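Local coordinates for protein extracellular ligand-binding receptor (Verminephrobacter eiseniae, PDB 4M88) that probably binds an amino acid outside the cytoplasmic membrane and delivers it to an ABC transporter, as a solute-binding protein of the leucine-binding family, at residues K70-L75 with A96-V101; K91-A96 with P113-F118. All coordinates share one frame; numbering follows the deposited sequence.

Contact 1 (K70-L75 with A96-V101); sequences KKPLAL and APVVVV
Ala74 and Leu75 pair with Val99 and Val100 as neighbouring parallel strands, the two strands of a beta-alpha-beta unit whose connection includes helix 81-89. Three backbone hydrogen bonds fix the register: Val99 N to Leu73 O at 3.3 Å, Leu75 N to Val99 O at 2.9 Å, and Val101 N to Leu75 O, also 2.9 Å. A CA-H...O contact from Ala74 CA to Val99 O (3.1 Å) adds a second approach to that carbonyl.

The two sheet faces differ. On one, Ala74 CB packs against Val99 CG1 at 3.7 Å. That methyl stands between the backbone N and the carbonyl carbon of its own residue (chi1 58°), which sets it beside both Ala74 CB and Leu73 O, and Leu315 of helix 312-321 touches both side chains. Leu75 lies on the other face with Val100; its side chain crosses that of Val98, just before the strand, at about a right angle, Leu75 CG lying 4.1 Å from Val98 CG2. The same Val98 methyl also nears Pro72 CG, at 4.2 Å. Phe64 and Met68 of helix 57-68 pack on Leu75 and Val98, respectively.

The inter-strand bonds are all main chain to main chain, and the Ala, Leu, Val and Pro side chains add apolar packing: peptide polarity is met within the sheet, while buried hydrocarbon faces helix 312-321 on the Ala74/Val99 face and helix 57-68 on the side of Leu75 and Val98.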
loop_
_atom_site.group_PDB
_atom_site.type_symbol
_atom_site.label_atom_id
_atom_site.label_comp_id
_atom_site.label_asym_id
_atom_site.label_seq_id
_atom_site.Cartn_x
_atom_site.Cartn_y
_atom_site.Cartn_z
ATOM N N LYS A 70 2.145 -25.198 -5.097
ATOM C CA LYS A 70 1.405 -24.965 -6.337
ATOM C C LYS A 70 2.297 -24.422 -7.451
ATOM O O LYS A 70 1.812 -24.137 -8.547
ATOM C CB LYS A 70 0.236 -23.995 -6.107
ATOM C CG LYS A 70 -0.717 -24.396 -4.992
ATOM C CD LYS A 70 -1.164 -25.839 -5.178
ATOM C CE LYS A 70 -1.630 -26.478 -3.865
ATOM N NZ LYS A 70 -1.630 -27.975 -3.945
ATOM N N LYS A 71 3.593 -24.281 -7.161
ATOM C CA LYS A 71 4.580 -23.752 -8.106
ATOM C C LYS A 71 4.191 -22.401 -8.726
ATOM O O LYS A 71 4.236 -22.243 -9.948
ATOM C CB LYS A 71 4.879 -24.790 -9.196
ATOM C CG LYS A 71 5.294 -26.144 -8.627
ATOM C CD LYS A 71 5.152 -27.273 -9.642
ATOM C CE LYS A 71 6.313 -27.312 -10.612
ATOM N NZ LYS A 71 6.252 -28.540 -11.460
ATOM N N PRO A 72 3.833 -21.410 -7.886
ATOM C CA PRO A 72 3.482 -20.107 -8.466
ATOM C C PRO A 72 4.734 -19.419 -9.012
ATOM O O PRO A 72 5.833 -19.657 -8.495
ATOM C CB PRO A 72 2.955 -19.322 -7.260
ATOM C CG PRO A 72 3.730 -19.892 -6.087
ATOM C CD PRO A 72 3.910 -21.360 -6.409
ATOM N N LEU A 73 4.578 -18.600 -10.049
ATOM C CA LEU A 73 5.688 -17.777 -10.538
ATOM C C LEU A 73 5.903 -16.628 -9.576
ATOM O O LEU A 73 7.039 -16.181 -9.359
ATOM C CB LEU A 73 5.375 -17.194 -11.919
ATOM C CG LEU A 73 5.739 -18.048 -13.130
ATOM C CD1 LEU A 73 4.881 -19.286 -13.187
ATOM C CD2 LEU A 73 5.591 -17.246 -14.409
ATOM N N ALA A 74 4.800 -16.144 -9.015
ATOM C CA ALA A 74 4.848 -14.962 -8.160
ATOM C C ALA A 74 3.767 -15.015 -7.110
ATOM O O ALA A 74 2.684 -15.569 -7.341
ATOM C CB ALA A 74 4.688 -13.682 -8.997
ATOM N N LEU A 75 4.084 -14.442 -5.949
ATOM C CA LEU A 75 3.091 -14.125 -4.938
ATOM C C LEU A 75 2.828 -12.638 -5.075
ATOM O O LEU A 75 3.765 -11.843 -5.159
ATOM C CB LEU A 75 3.627 -14.445 -3.540
ATOM C CG LEU A 75 3.865 -15.934 -3.299
ATOM C CD1 LEU A 75 4.487 -16.169 -1.925
ATOM C CD2 LEU A 75 2.561 -16.732 -3.428
ATOM N N ALA A 96 13.394 -20.390 -2.039
ATOM C CA ALA A 96 12.126 -20.600 -2.731
ATOM C C ALA A 96 12.166 -19.993 -4.133
ATOM O O ALA A 96 12.474 -18.806 -4.288
ATOM C CB ALA A 96 10.973 -20.019 -1.920
ATOM N N PRO A 97 11.863 -20.809 -5.162
ATOM C CA PRO A 97 11.839 -20.313 -6.543
ATOM C C PRO A 97 10.580 -19.498 -6.825
ATOM O O PRO A 97 9.643 -19.958 -7.486
ATOM C CB PRO A 97 11.846 -21.597 -7.380
ATOM C CG PRO A 97 11.200 -22.637 -6.485
ATOM C CD PRO A 97 11.657 -22.269 -5.090
ATOM N N VAL A 98 10.560 -18.276 -6.320
ATOM C CA VAL A 98 9.387 -17.432 -6.472
ATOM C C VAL A 98 9.828 -15.978 -6.418
ATOM O O VAL A 98 10.913 -15.671 -5.932
ATOM C CB VAL A 98 8.362 -17.726 -5.355
ATOM C CG1 VAL A 98 8.824 -17.134 -4.021
ATOM C CG2 VAL A 98 6.972 -17.193 -5.728
ATOM N N VAL A 99 9.007 -15.083 -6.948
ATOM C CA VAL A 99 9.238 -13.669 -6.738
ATOM C C VAL A 99 8.007 -13.125 -6.028
ATOM O O VAL A 99 6.883 -13.622 -6.235
ATOM C CB VAL A 99 9.481 -12.935 -8.060
ATOM C CG1 VAL A 99 8.344 -13.130 -8.944
ATOM C CG2 VAL A 99 9.636 -11.484 -7.831
ATOM N N VAL A 100 8.220 -12.154 -5.148
ATOM C CA VAL A 100 7.107 -11.525 -4.445
ATOM C C VAL A 100 6.972 -10.128 -5.012
ATOM O O VAL A 100 7.931 -9.362 -5.014
ATOM C CB VAL A 100 7.351 -11.430 -2.926
ATOM C CG1 VAL A 100 6.144 -10.786 -2.251
ATOM C CG2 VAL A 100 7.598 -12.812 -2.329
ATOM N N VAL A 101 5.798 -9.815 -5.543
ATOM C CA VAL A 101 5.613 -8.551 -6.246
ATOM C C VAL A 101 4.689 -7.668 -5.439
ATOM O O VAL A 101 3.494 -7.960 -5.293
ATOM C CB VAL A 101 5.081 -8.750 -7.674
ATOM C CG1 VAL A 101 4.803 -7.404 -8.336
ATOM C CG2 VAL A 101 6.083 -9.548 -8.499
#

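Contact 2 (K91-A96 with P113-F118); sequences KLLDTA and PGHPKF
Two type I beta turns, Lys91-Asp94 and His115-Phe118, pack together through Leu93 and Asp94 against His115 and Lys117, in the loops before strands 99-101 and 118-119. His115 NE2 donates to Asp94 OD1 at 2.9 Å, with the oxygen only 7° out of the imidazole plane. Carboxylate and ring are nearly coplanar, their planes 27° apart. The other carboxylate oxygen, Asp94 OD2, forms a salt bridge with Lys91 NZ. At the other ring nitrogen, His115 ND1 accepts the backbone N-H of Lys117 at 3.0 Å, so the imidazole is held at both nitrogens.

Leu93 CB sits over one ring face in a CH-pi contact, 3.6 Å from the centroid of the His115 ring, while Pro116 CD lies over the opposite face, toward the rim. CG of His115 is anti to the backbone N (chi1 -169°), and the ring it carries lies with one face against Leu93 CB and NE2 at Asp94 OD1. An alanine in place of this histidine would probably leave Asp94 OD1 and the Lys117 amide without their ring partners and open a gap between Leu93 and Pro116.

Lys117 is extended beyond CG and carries NZ to main-chain carbonyls of the facing segment. Lys117 NZ donates hydrogen bonds to Leu93 O (2.8 Å), nearly in line with that carbonyl, and to Ala96 O (2.7 Å), where it stands above the carbonyl plane. The ammonium group thus draws together Leu93 O, in the Lys91-Asp94 turn, and Ala96 O just after it, with a weak third bond to Asp94 O. Its positive charge probably offsets their clustered partial negative charges, tying the 91-96 backbone to the residues that enter strand 118-119.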
loop_
_atom_site.group_PDB
_atom_site.type_symbol
_atom_site.label_atom_id
_atom_site.label_comp_id
_atom_site.label_asym_id
_atom_site.label_seq_id
_atom_site.Cartn_x
_atom_site.Cartn_y
_atom_site.Cartn_z
ATOM N N LYS A 91 13.444 -16.171 6.675
ATOM C CA LYS A 91 14.226 -16.293 5.433
ATOM C C LYS A 91 13.570 -17.244 4.433
ATOM O O LYS A 91 14.246 -18.009 3.753
ATOM C CB LYS A 91 15.665 -16.716 5.741
ATOM C CG LYS A 91 16.251 -15.991 6.950
ATOM C CD LYS A 91 17.531 -15.251 6.610
ATOM C CE LYS A 91 18.665 -16.218 6.329
ATOM N NZ LYS A 91 19.786 -15.577 5.574
ATOM N N LEU A 92 12.244 -17.174 4.350
ATOM C CA LEU A 92 11.469 -18.073 3.507
ATOM C C LEU A 92 11.841 -17.946 2.035
ATOM O O LEU A 92 11.747 -18.922 1.290
ATOM C CB LEU A 92 9.974 -17.803 3.679
ATOM C CG LEU A 92 9.419 -18.030 5.076
ATOM C CD1 LEU A 92 7.929 -17.756 5.098
ATOM C CD2 LEU A 92 9.723 -19.446 5.553
ATOM N N LEU A 93 12.258 -16.750 1.621
ATOM C CA LEU A 93 12.563 -16.491 0.212
ATOM C C LEU A 93 13.947 -16.967 -0.241
ATOM O O LEU A 93 14.200 -17.053 -1.445
ATOM C CB LEU A 93 12.394 -15.001 -0.115
ATOM C CG LEU A 93 10.962 -14.489 -0.014
ATOM C CD1 LEU A 93 10.906 -13.007 -0.409
ATOM C CD2 LEU A 93 10.071 -15.327 -0.915
ATOM N N ASP A 94 14.837 -17.277 0.701
ATOM C CA ASP A 94 16.223 -17.612 0.345
ATOM C C ASP A 94 16.377 -18.734 -0.691
ATOM O O ASP A 94 17.208 -18.647 -1.599
ATOM C CB ASP A 94 17.035 -17.953 1.593
ATOM C CG ASP A 94 17.429 -16.720 2.381
ATOM O OD1 ASP A 94 16.973 -15.607 2.039
ATOM O OD2 ASP A 94 18.185 -16.871 3.355
ATOM N N THR A 95 15.587 -19.793 -0.560
ATOM C CA THR A 95 15.709 -20.908 -1.498
ATOM C C THR A 95 14.411 -21.213 -2.249
ATOM O O THR A 95 14.332 -22.184 -3.014
ATOM C CB THR A 95 16.207 -22.182 -0.794
ATOM O OG1 THR A 95 15.465 -22.373 0.419
ATOM C CG2 THR A 95 17.690 -22.055 -0.454
ATOM N N ALA A 96 13.394 -20.390 -2.039
ATOM C CA ALA A 96 12.126 -20.600 -2.731
ATOM C C ALA A 96 12.166 -19.993 -4.133
ATOM O O ALA A 96 12.474 -18.806 -4.288
ATOM C CB ALA A 96 10.973 -20.019 -1.920
ATOM N N PRO A 113 16.757 -4.126 4.860
ATOM C CA PRO A 113 17.323 -4.489 3.553
ATOM C C PRO A 113 16.349 -5.158 2.590
ATOM O O PRO A 113 16.679 -5.279 1.405
ATOM C CB PRO A 113 18.420 -5.485 3.927
ATOM C CG PRO A 113 17.875 -6.159 5.146
ATOM C CD PRO A 113 17.187 -5.062 5.916
ATOM N N GLY A 114 15.185 -5.589 3.067
ATOM C CA GLY A 114 14.261 -6.321 2.214
ATOM C C GLY A 114 14.846 -7.648 1.762
ATOM O O GLY A 114 15.585 -8.298 2.502
ATOM N N HIS A 115 14.536 -8.047 0.535
ATOM C CA HIS A 115 15.079 -9.286 -0.009
ATOM C C HIS A 115 15.152 -9.159 -1.518
ATOM O O HIS A 115 14.272 -8.545 -2.128
ATOM C CB HIS A 115 14.174 -10.460 0.362
ATOM C CG HIS A 115 14.777 -11.796 0.077
ATOM N ND1 HIS A 115 14.721 -12.390 -1.168
ATOM C CD2 HIS A 115 15.462 -12.650 0.872
ATOM C CE1 HIS A 115 15.342 -13.555 -1.125
ATOM N NE2 HIS A 115 15.808 -13.734 0.098
ATOM N N PRO A 116 16.205 -9.726 -2.128
ATOM C CA PRO A 116 16.344 -9.557 -3.581
ATOM C C PRO A 116 15.236 -10.211 -4.403
ATOM O O PRO A 116 15.131 -9.910 -5.599
ATOM C CB PRO A 116 17.723 -10.173 -3.888
ATOM C CG PRO A 116 18.087 -10.980 -2.667
ATOM C CD PRO A 116 17.415 -10.303 -1.515
ATOM N N LYS A 117 14.410 -11.067 -3.800
ATOM C CA LYS A 117 13.273 -11.632 -4.526
ATOM C C LYS A 117 11.961 -10.871 -4.262
ATOM O O LYS A 117 10.901 -11.249 -4.754
ATOM C CB LYS A 117 13.099 -13.118 -4.176
ATOM C CG LYS A 117 14.257 -14.000 -4.637
ATOM C CD LYS A 117 14.002 -15.454 -4.253
ATOM C CE LYS A 117 15.215 -16.316 -4.542
ATOM N NZ LYS A 117 14.961 -17.715 -4.109
ATOM N N PHE A 118 12.051 -9.793 -3.489
ATOM C CA PHE A 118 10.887 -9.047 -3.010
ATOM C C PHE A 118 10.913 -7.682 -3.712
ATOM O O PHE A 118 11.827 -6.876 -3.483
ATOM C CB PHE A 118 11.020 -8.918 -1.486
ATOM C CG PHE A 118 9.831 -8.311 -0.787
ATOM C CD1 PHE A 118 8.592 -8.221 -1.404
ATOM C CD2 PHE A 118 9.977 -7.818 0.511
ATOM C CE1 PHE A 118 7.491 -7.654 -0.733
ATOM C CE2 PHE A 118 8.903 -7.241 1.188
ATOM C CZ PHE A 118 7.648 -7.160 0.561
#

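How the contacts relate
The centres of contacts 1 and 2 lie about 11 Å apart in the same lobe, around its five-stranded parallel sheet. Their segments alternate along the chain, 70-75, 91-96, 96-101, 113-118, and Ala96 belongs to both. Contact 1 joins strands 74-76 and 99-101 within the sheet; contact 2 joins the connections leading into strands 99-101 and 118-119. The two meet through a probable hydrogen bond from Val100 N to Lys117 O, 2.9 Å. Strand 99-101 is therefore paired on one side with 74-76 and on the other with 118-119, one edge of the sheet, while helix 57-68 packs against both contacts. Sheet and loops thus pack as one unit of this lobe, consistent with the two-lobed periplasmic binding protein fold.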